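Di-haem cytochrome c peroxidase family protein (Burkholderia thailandensis E264, PDB 6NX0) probably works as a diheme cytochrome c peroxidase, carrying two covalently bound c-type hemes and displaying an atypically stable bis-Fe(IV) state. Local coordinates at residues N159-R171 / Y259-R271. Sequence-based numbering, arbitrary orientation.
Sequences NAPSLLYVRYVPR and YLQSDEMAPFSSR. With HEC (heme c), chain B.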
loop_
_atom_site.group_PDB
_atom_site.type_symbol
_atom_site.label_atom_id
_atom_site.label_comp_id
_atom_site.label_asym_id
_atom_site.label_seq_id
_atom_site.Cartn_x
_atom_site.Cartn_y
_atom_site.Cartn_z
ATOM N N ASN A 159 4.283 7.808 1.844
ATOM C CA ASN A 159 3.187 8.050 0.922
ATOM C C ASN A 159 2.003 7.172 1.296
ATOM O O ASN A 159 2.162 6.103 1.901
ATOM C CB ASN A 159 3.632 7.750 -0.513
ATOM C CG ASN A 159 2.694 8.319 -1.555
ATOM O OD1 ASN A 159 1.932 9.255 -1.300
ATOM N ND2 ASN A 159 2.781 7.779 -2.769
ATOM N N ALA A 160 0.803 7.632 0.954
ATOM C CA ALA A 160 -0.382 6.827 1.224
ATOM C C ALA A 160 -0.813 6.063 -0.016
ATOM O O ALA A 160 -0.793 6.624 -1.130
ATOM C CB ALA A 160 -1.551 7.695 1.678
ATOM N N PRO A 161 -1.229 4.812 0.167
ATOM C CA PRO A 161 -1.740 4.018 -0.952
ATOM C C PRO A 161 -3.227 4.232 -1.191
ATOM O O PRO A 161 -3.969 4.736 -0.347
ATOM C CB PRO A 161 -1.482 2.588 -0.477
ATOM C CG PRO A 161 -1.784 2.678 0.988
ATOM C CD PRO A 161 -1.181 4.018 1.410
ATOM N N SER A 162 -3.651 3.797 -2.371
ATOM C CA SER A 162 -5.055 3.524 -2.608
ATOM C C SER A 162 -5.585 2.483 -1.624
ATOM O O SER A 162 -4.928 1.480 -1.333
ATOM C CB SER A 162 -5.223 3.020 -4.042
ATOM O OG SER A 162 -6.502 2.448 -4.282
ATOM N N LEU A 163 -6.795 2.708 -1.123
ATOM C CA LEU A 163 -7.460 1.707 -0.291
ATOM C C LEU A 163 -8.397 0.787 -1.051
ATOM O O LEU A 163 -8.919 -0.153 -0.450
ATOM C CB LEU A 163 -8.237 2.374 0.842
ATOM C CG LEU A 163 -7.432 3.322 1.727
ATOM C CD1 LEU A 163 -8.286 3.842 2.889
ATOM C CD2 LEU A 163 -6.195 2.652 2.257
ATOM N N LEU A 164 -8.616 0.989 -2.346
ATOM C CA LEU A 164 -9.338 -0.049 -3.068
ATOM C C LEU A 164 -8.521 -1.332 -3.013
ATOM O O LEU A 164 -7.282 -1.306 -3.046
ATOM C CB LEU A 164 -9.616 0.367 -4.514
ATOM C CG LEU A 164 -10.559 1.567 -4.696
ATOM C CD1 LEU A 164 -10.722 1.818 -6.175
ATOM C CD2 LEU A 164 -11.911 1.369 -4.032
ATOM N N TYR A 165 -9.221 -2.464 -2.900
ATOM C CA TYR A 165 -8.642 -3.814 -2.847
ATOM C C TYR A 165 -7.915 -4.095 -1.524
ATOM O O TYR A 165 -7.292 -5.159 -1.376
ATOM C CB TYR A 165 -7.724 -4.089 -4.054
ATOM C CG TYR A 165 -8.441 -3.746 -5.328
ATOM C CD1 TYR A 165 -9.433 -4.571 -5.836
ATOM C CD2 TYR A 165 -8.189 -2.555 -5.974
ATOM C CE1 TYR A 165 -10.138 -4.224 -6.979
ATOM C CE2 TYR A 165 -8.889 -2.197 -7.129
ATOM C CZ TYR A 165 -9.866 -3.038 -7.610
ATOM O OH TYR A 165 -10.601 -2.725 -8.744
ATOM N N VAL A 166 -7.960 -3.170 -0.562
ATOM C CA VAL A 166 -7.256 -3.388 0.695
ATOM C C VAL A 166 -7.836 -4.562 1.472
ATOM O O VAL A 166 -7.147 -5.133 2.320
ATOM C CB VAL A 166 -7.274 -2.084 1.539
ATOM C CG1 VAL A 166 -8.645 -1.837 2.183
ATOM C CG2 VAL A 166 -6.153 -2.092 2.614
ATOM N N ARG A 167 -9.087 -4.949 1.208
ATOM C CA ARG A 167 -9.688 -6.079 1.905
ATOM C C ARG A 167 -8.970 -7.392 1.626
ATOM O O ARG A 167 -9.166 -8.366 2.371
ATOM C CB ARG A 167 -11.171 -6.192 1.537
ATOM C CG ARG A 167 -11.457 -6.676 0.122
ATOM C CD ARG A 167 -12.976 -6.725 -0.110
ATOM N NE ARG A 167 -13.321 -7.353 -1.373
ATOM C CZ ARG A 167 -14.566 -7.579 -1.780
ATOM N NH1 ARG A 167 -15.571 -7.213 -1.011
ATOM N NH2 ARG A 167 -14.810 -8.173 -2.957
ATOM N N TYR A 168 -8.125 -7.449 0.608
ATOM C CA TYR A 168 -7.385 -8.659 0.293
ATOM C C TYR A 168 -6.014 -8.723 0.964
ATOM O O TYR A 168 -5.323 -9.724 0.794
ATOM C CB TYR A 168 -7.213 -8.796 -1.224
ATOM C CG TYR A 168 -8.525 -8.957 -1.948
ATOM C CD1 TYR A 168 -9.178 -10.175 -1.980
ATOM C CD2 TYR A 168 -9.130 -7.875 -2.577
ATOM C CE1 TYR A 168 -10.402 -10.308 -2.609
ATOM C CE2 TYR A 168 -10.346 -8.014 -3.214
ATOM C CZ TYR A 168 -10.965 -9.229 -3.227
ATOM O OH TYR A 168 -12.185 -9.406 -3.831
ATOM N N VAL A 169 -5.606 -7.702 1.708
ATOM C CA VAL A 169 -4.348 -7.777 2.455
ATOM C C VAL A 169 -4.552 -8.747 3.617
ATOM O O VAL A 169 -5.331 -8.450 4.523
ATOM C CB VAL A 169 -3.891 -6.404 2.964
ATOM C CG1 VAL A 169 -2.574 -6.585 3.732
ATOM C CG2 VAL A 169 -3.744 -5.391 1.809
ATOM N N PRO A 170 -3.870 -9.888 3.640
ATOM C CA PRO A 170 -4.111 -10.868 4.703
ATOM C C PRO A 170 -3.444 -10.456 6.010
ATOM O O PRO A 170 -2.617 -9.545 6.076
ATOM C CB PRO A 170 -3.503 -12.148 4.143
ATOM C CG PRO A 170 -2.459 -11.705 3.199
ATOM C CD PRO A 170 -2.889 -10.370 2.656
ATOM N N ARG A 171 -3.857 -11.131 7.077
ATOM C CA ARG A 171 -3.134 -10.997 8.330
ATOM C C ARG A 171 -1.679 -11.426 8.126
ATOM O O ARG A 171 -1.343 -12.173 7.206
ATOM C CB ARG A 171 -3.805 -11.832 9.433
ATOM C CG ARG A 171 -5.125 -11.236 9.972
ATOM C CD ARG A 171 -5.722 -12.049 11.184
ATOM N NE ARG A 171 -4.646 -12.501 12.074
ATOM C CZ ARG A 171 -4.424 -13.762 12.451
ATOM N NH1 ARG A 171 -5.250 -14.746 12.102
ATOM N NH2 ARG A 171 -3.373 -14.038 13.220
ATOM N N TYR A 259 -16.632 -1.191 6.234
ATOM C CA TYR A 259 -16.669 -0.334 5.055
ATOM C C TYR A 259 -15.590 -0.734 4.063
ATOM O O TYR A 259 -15.857 -0.896 2.865
ATOM C CB TYR A 259 -16.522 1.139 5.446
ATOM C CG TYR A 259 -16.358 2.095 4.270
ATOM C CD1 TYR A 259 -17.219 2.063 3.190
ATOM C CD2 TYR A 259 -15.356 3.051 4.275
ATOM C CE1 TYR A 259 -17.085 2.965 2.143
ATOM C CE2 TYR A 259 -15.209 3.936 3.244
ATOM C CZ TYR A 259 -16.073 3.892 2.170
ATOM O OH TYR A 259 -15.944 4.798 1.133
ATOM N N LEU A 260 -14.362 -0.906 4.545
ATOM C CA LEU A 260 -13.276 -1.194 3.625
ATOM C C LEU A 260 -13.357 -2.590 3.038
ATOM O O LEU A 260 -12.695 -2.850 2.031
ATOM C CB LEU A 260 -11.931 -0.973 4.318
ATOM C CG LEU A 260 -11.692 0.479 4.775
ATOM C CD1 LEU A 260 -10.332 0.649 5.438
ATOM C CD2 LEU A 260 -11.828 1.458 3.600
ATOM N N GLN A 261 -14.148 -3.491 3.618
ATOM C CA GLN A 261 -14.333 -4.815 3.027
ATOM C C GLN A 261 -15.576 -4.898 2.147
ATOM O O GLN A 261 -15.826 -5.953 1.551
ATOM C CB GLN A 261 -14.392 -5.899 4.125
ATOM C CG GLN A 261 -13.060 -6.072 4.893
ATOM C CD GLN A 261 -13.118 -6.990 6.117
ATOM O OE1 GLN A 261 -12.091 -7.212 6.778
ATOM N NE2 GLN A 261 -14.301 -7.517 6.427
ATOM N N SER A 262 -16.344 -3.821 2.018
ATOM C CA SER A 262 -17.550 -3.869 1.213
ATOM C C SER A 262 -17.184 -3.964 -0.265
ATOM O O SER A 262 -16.093 -3.581 -0.703
ATOM C CB SER A 262 -18.437 -2.652 1.490
ATOM O OG SER A 262 -17.866 -1.438 1.029
ATOM N N ASP A 263 -18.125 -4.490 -1.051
ATOM C CA ASP A 263 -17.818 -4.775 -2.444
ATOM C C ASP A 263 -17.489 -3.513 -3.229
ATOM O O ASP A 263 -16.711 -3.570 -4.190
ATOM C CB ASP A 263 -18.995 -5.506 -3.094
ATOM C CG ASP A 263 -19.116 -6.966 -2.661
ATOM O OD1 ASP A 263 -18.198 -7.519 -2.017
ATOM O OD2 ASP A 263 -20.155 -7.577 -2.984
ATOM N N GLU A 264 -18.063 -2.365 -2.862
ATOM C CA GLU A 264 -17.758 -1.177 -3.637
ATOM C C GLU A 264 -16.309 -0.753 -3.476
ATOM O O GLU A 264 -15.817 0.043 -4.277
ATOM C CB GLU A 264 -18.698 -0.025 -3.262
ATOM C CG GLU A 264 -18.495 0.604 -1.906
ATOM C CD GLU A 264 -19.227 1.947 -1.797
ATOM O OE1 GLU A 264 -19.606 2.516 -2.847
ATOM O OE2 GLU A 264 -19.431 2.435 -0.674
ATOM N N MET A 265 -15.613 -1.298 -2.489
ATOM C CA MET A 265 -14.200 -0.997 -2.297
ATOM C C MET A 265 -13.286 -1.994 -3.011
ATOM O O MET A 265 -12.070 -1.985 -2.769
ATOM C CB MET A 265 -13.900 -0.932 -0.789
ATOM C CG MET A 265 -14.672 0.188 -0.073
ATOM S SD MET A 265 -14.397 1.824 -0.805
ATOM C CE MET A 265 -12.861 2.248 -0.026
ATOM N N ALA A 266 -13.849 -2.814 -3.909
ATOM C CA ALA A 266 -13.084 -3.717 -4.778
ATOM C C ALA A 266 -13.841 -3.854 -6.101
ATOM O O ALA A 266 -14.439 -4.898 -6.399
ATOM C CB ALA A 266 -12.877 -5.073 -4.097
ATOM N N PRO A 267 -13.815 -2.805 -6.940
ATOM C CA PRO A 267 -14.723 -2.770 -8.104
ATOM C C PRO A 267 -14.344 -3.693 -9.251
ATOM O O PRO A 267 -15.248 -4.188 -9.946
ATOM C CB PRO A 267 -14.673 -1.299 -8.549
ATOM C CG PRO A 267 -14.040 -0.528 -7.408
ATOM C CD PRO A 267 -13.156 -1.503 -6.705
ATOM N N PHE A 268 -13.052 -3.897 -9.526
ATOM C CA PHE A 268 -12.608 -4.701 -10.669
ATOM C C PHE A 268 -13.277 -4.233 -11.965
ATOM O O PHE A 268 -13.918 -5.006 -12.682
ATOM C CB PHE A 268 -12.876 -6.192 -10.419
ATOM C CG PHE A 268 -12.084 -6.773 -9.272
ATOM C CD1 PHE A 268 -10.721 -7.018 -9.394
ATOM C CD2 PHE A 268 -12.712 -7.098 -8.082
ATOM C CE1 PHE A 268 -9.999 -7.555 -8.345
ATOM C CE2 PHE A 268 -11.990 -7.636 -7.029
ATOM C CZ PHE A 268 -10.630 -7.870 -7.178
ATOM N N SER A 269 -13.108 -2.938 -12.257
ATOM C CA SER A 269 -13.788 -2.298 -13.383
ATOM C C SER A 269 -12.806 -1.729 -14.400
ATOM O O SER A 269 -13.184 -0.865 -15.193
ATOM C CB SER A 269 -14.719 -1.196 -12.886
ATOM O OG SER A 269 -13.982 -0.107 -12.358
ATOM N N SER A 270 -11.575 -2.221 -14.430
ATOM C CA SER A 270 -10.568 -1.678 -15.326
ATOM C C SER A 270 -10.663 -2.335 -16.698
ATOM O O SER A 270 -11.332 -3.357 -16.881
ATOM C CB SER A 270 -9.172 -1.879 -14.753
ATOM O OG SER A 270 -8.802 -3.249 -14.805
ATOM N N ARG A 271 -9.943 -1.754 -17.661
ATOM C CA ARG A 271 -9.854 -2.382 -18.982
ATOM C C ARG A 271 -9.110 -3.711 -18.913
ATOM O O ARG A 271 -9.452 -4.640 -19.651
ATOM C CB ARG A 271 -9.220 -1.422 -19.991
ATOM C CG ARG A 271 -10.215 -0.332 -20.417
ATOM C CD ARG A 271 -9.667 0.636 -21.490
ATOM N NE ARG A 271 -9.068 -0.077 -22.620
ATOM C CZ ARG A 271 -7.759 -0.207 -22.843
ATOM N NH1 ARG A 271 -6.850 0.360 -22.056
ATOM N NH2 ARG A 271 -7.352 -0.904 -23.887
HETATM FE FE HEC B . -4.511 6.193 5.784
HETATM C CHA HEC B . -2.231 3.693 5.036
HETATM C CHB HEC B . -6.894 3.837 6.328
HETATM C CHC HEC B . -6.449 8.504 7.436
HETATM C CHD HEC B . -2.062 8.585 5.402
HETATM N NA HEC B . -4.570 4.171 5.609
HETATM C C1A HEC B . -3.520 3.322 5.320
HETATM C C2A HEC B . -4.014 1.974 5.304
HETATM C C3A HEC B . -5.330 2.030 5.554
HETATM C C4A HEC B . -5.685 3.395 5.846
HETATM C CMA HEC B . -6.278 0.851 5.737
HETATM C CAA HEC B . -3.158 0.720 5.046
HETATM C CBA HEC B . -3.239 0.320 3.584
HETATM C CGA HEC B . -2.304 -0.804 3.219
HETATM O O1A HEC B . -2.454 -1.293 2.061
HETATM O O2A HEC B . -1.350 -1.098 4.003
HETATM N NB HEC B . -6.306 6.191 6.730
HETATM C C1B HEC B . -7.129 5.081 6.859
HETATM C C2B HEC B . -8.299 5.480 7.593
HETATM C C3B HEC B . -8.140 6.745 7.997
HETATM C C4B HEC B . -6.903 7.219 7.425
HETATM C CMB HEC B . -9.471 4.544 7.907
HETATM C CAB HEC B . -9.115 7.640 8.789
HETATM C CBB HEC B . -9.252 7.102 10.234
HETATM N NC HEC B . -4.303 8.155 6.292
HETATM C C1C HEC B . -5.258 8.932 6.934
HETATM C C2C HEC B . -4.839 10.309 6.800
HETATM C C3C HEC B . -3.642 10.363 6.208
HETATM C C4C HEC B . -3.268 8.996 5.907
HETATM C CMC HEC B . -5.718 11.511 7.180
HETATM C CAC HEC B . -2.980 11.595 5.566
HETATM C CBC HEC B . -2.510 12.604 6.623
HETATM N ND HEC B . -2.551 6.144 5.261
HETATM C C1D HEC B . -1.726 7.280 5.141
HETATM C C2D HEC B . -0.390 6.834 4.844
HETATM C C3D HEC B . -0.427 5.349 4.800
HETATM C C4D HEC B . -1.792 4.981 5.058
HETATM C CMD HEC B . 0.837 7.720 4.737
HETATM C CAD HEC B . 0.760 4.396 4.564
HETATM C CBD HEC B . 1.589 4.418 5.828
HETATM C CGD HEC B . 2.570 3.263 5.925
HETATM O O1D HEC B . 2.622 2.444 4.982
HETATM O O2D HEC B . 3.330 3.265 6.934
HETATM O O HOH W 1 -11.178 -3.404 -0.226
HETATM O O HOH W 2 -9.652 -7.661 5.095
HETATM O O HOH W 3 -17.495 -10.236 -2.485
HETATM O O HOH W 4 -3.560 5.821 7.721
#
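Arg167 meets Gln261 and Asp263 through a single nitrogen, NH1, and so ties a loop to the chain just beyond helix 245-260. The CG of Arg167 stands between the backbone N and the carbonyl carbon (chi1 72°), and from there the chain runs straight to the guanidinium. NH1 lies 2.8 Å from Asp263 OD1 in a nearly linear salt bridge that uses the anti lone pair, carboxylate and guanidinium being almost perpendicular. NH1 also donates to Gln261 O at 2.9 Å, from above that carbonyl plane, while NH2 donates to Tyr168 OH, near the guanidinium plane. These three bonds, with Ala266 CB against one face, fix the rotation of the group.

The second group is aromatic. Tyr165 directs its edge at Phe268, CE1 standing 3.5 Å above the middle of the phenyl face, in an edge-to-face pair with planes at 61°. Its OH accepts from Phe268 N (2.8 Å) and is also hydrogen-bonded to Asp459; Tyr168 OH meets the rim of the same phenyl ring. Pro267 CD packs on the phenol end of Tyr165.

Between these groups the backbones join: Tyr165 N points almost straight at Met265 O, 2.9 Å away, and a water links Arg167 N to Leu260 O and Met265 O. A type II beta turn from Leu163 to Val166 carries that N-H at its third position; overlapping it, Ser162 OG accepts from Leu164 N in an ST turn.

Toward the heme, Leu163 places CD2 3.5 Å from heme C3A and also touches the axial ligand His126, while Val166 CG1 packs on Leu260 CB. The contact thus joins the end of helix 245-260 to a loop lining the pocket of a c-type heme whose iron carries a water, within the di-heme cytochrome c peroxidase family region.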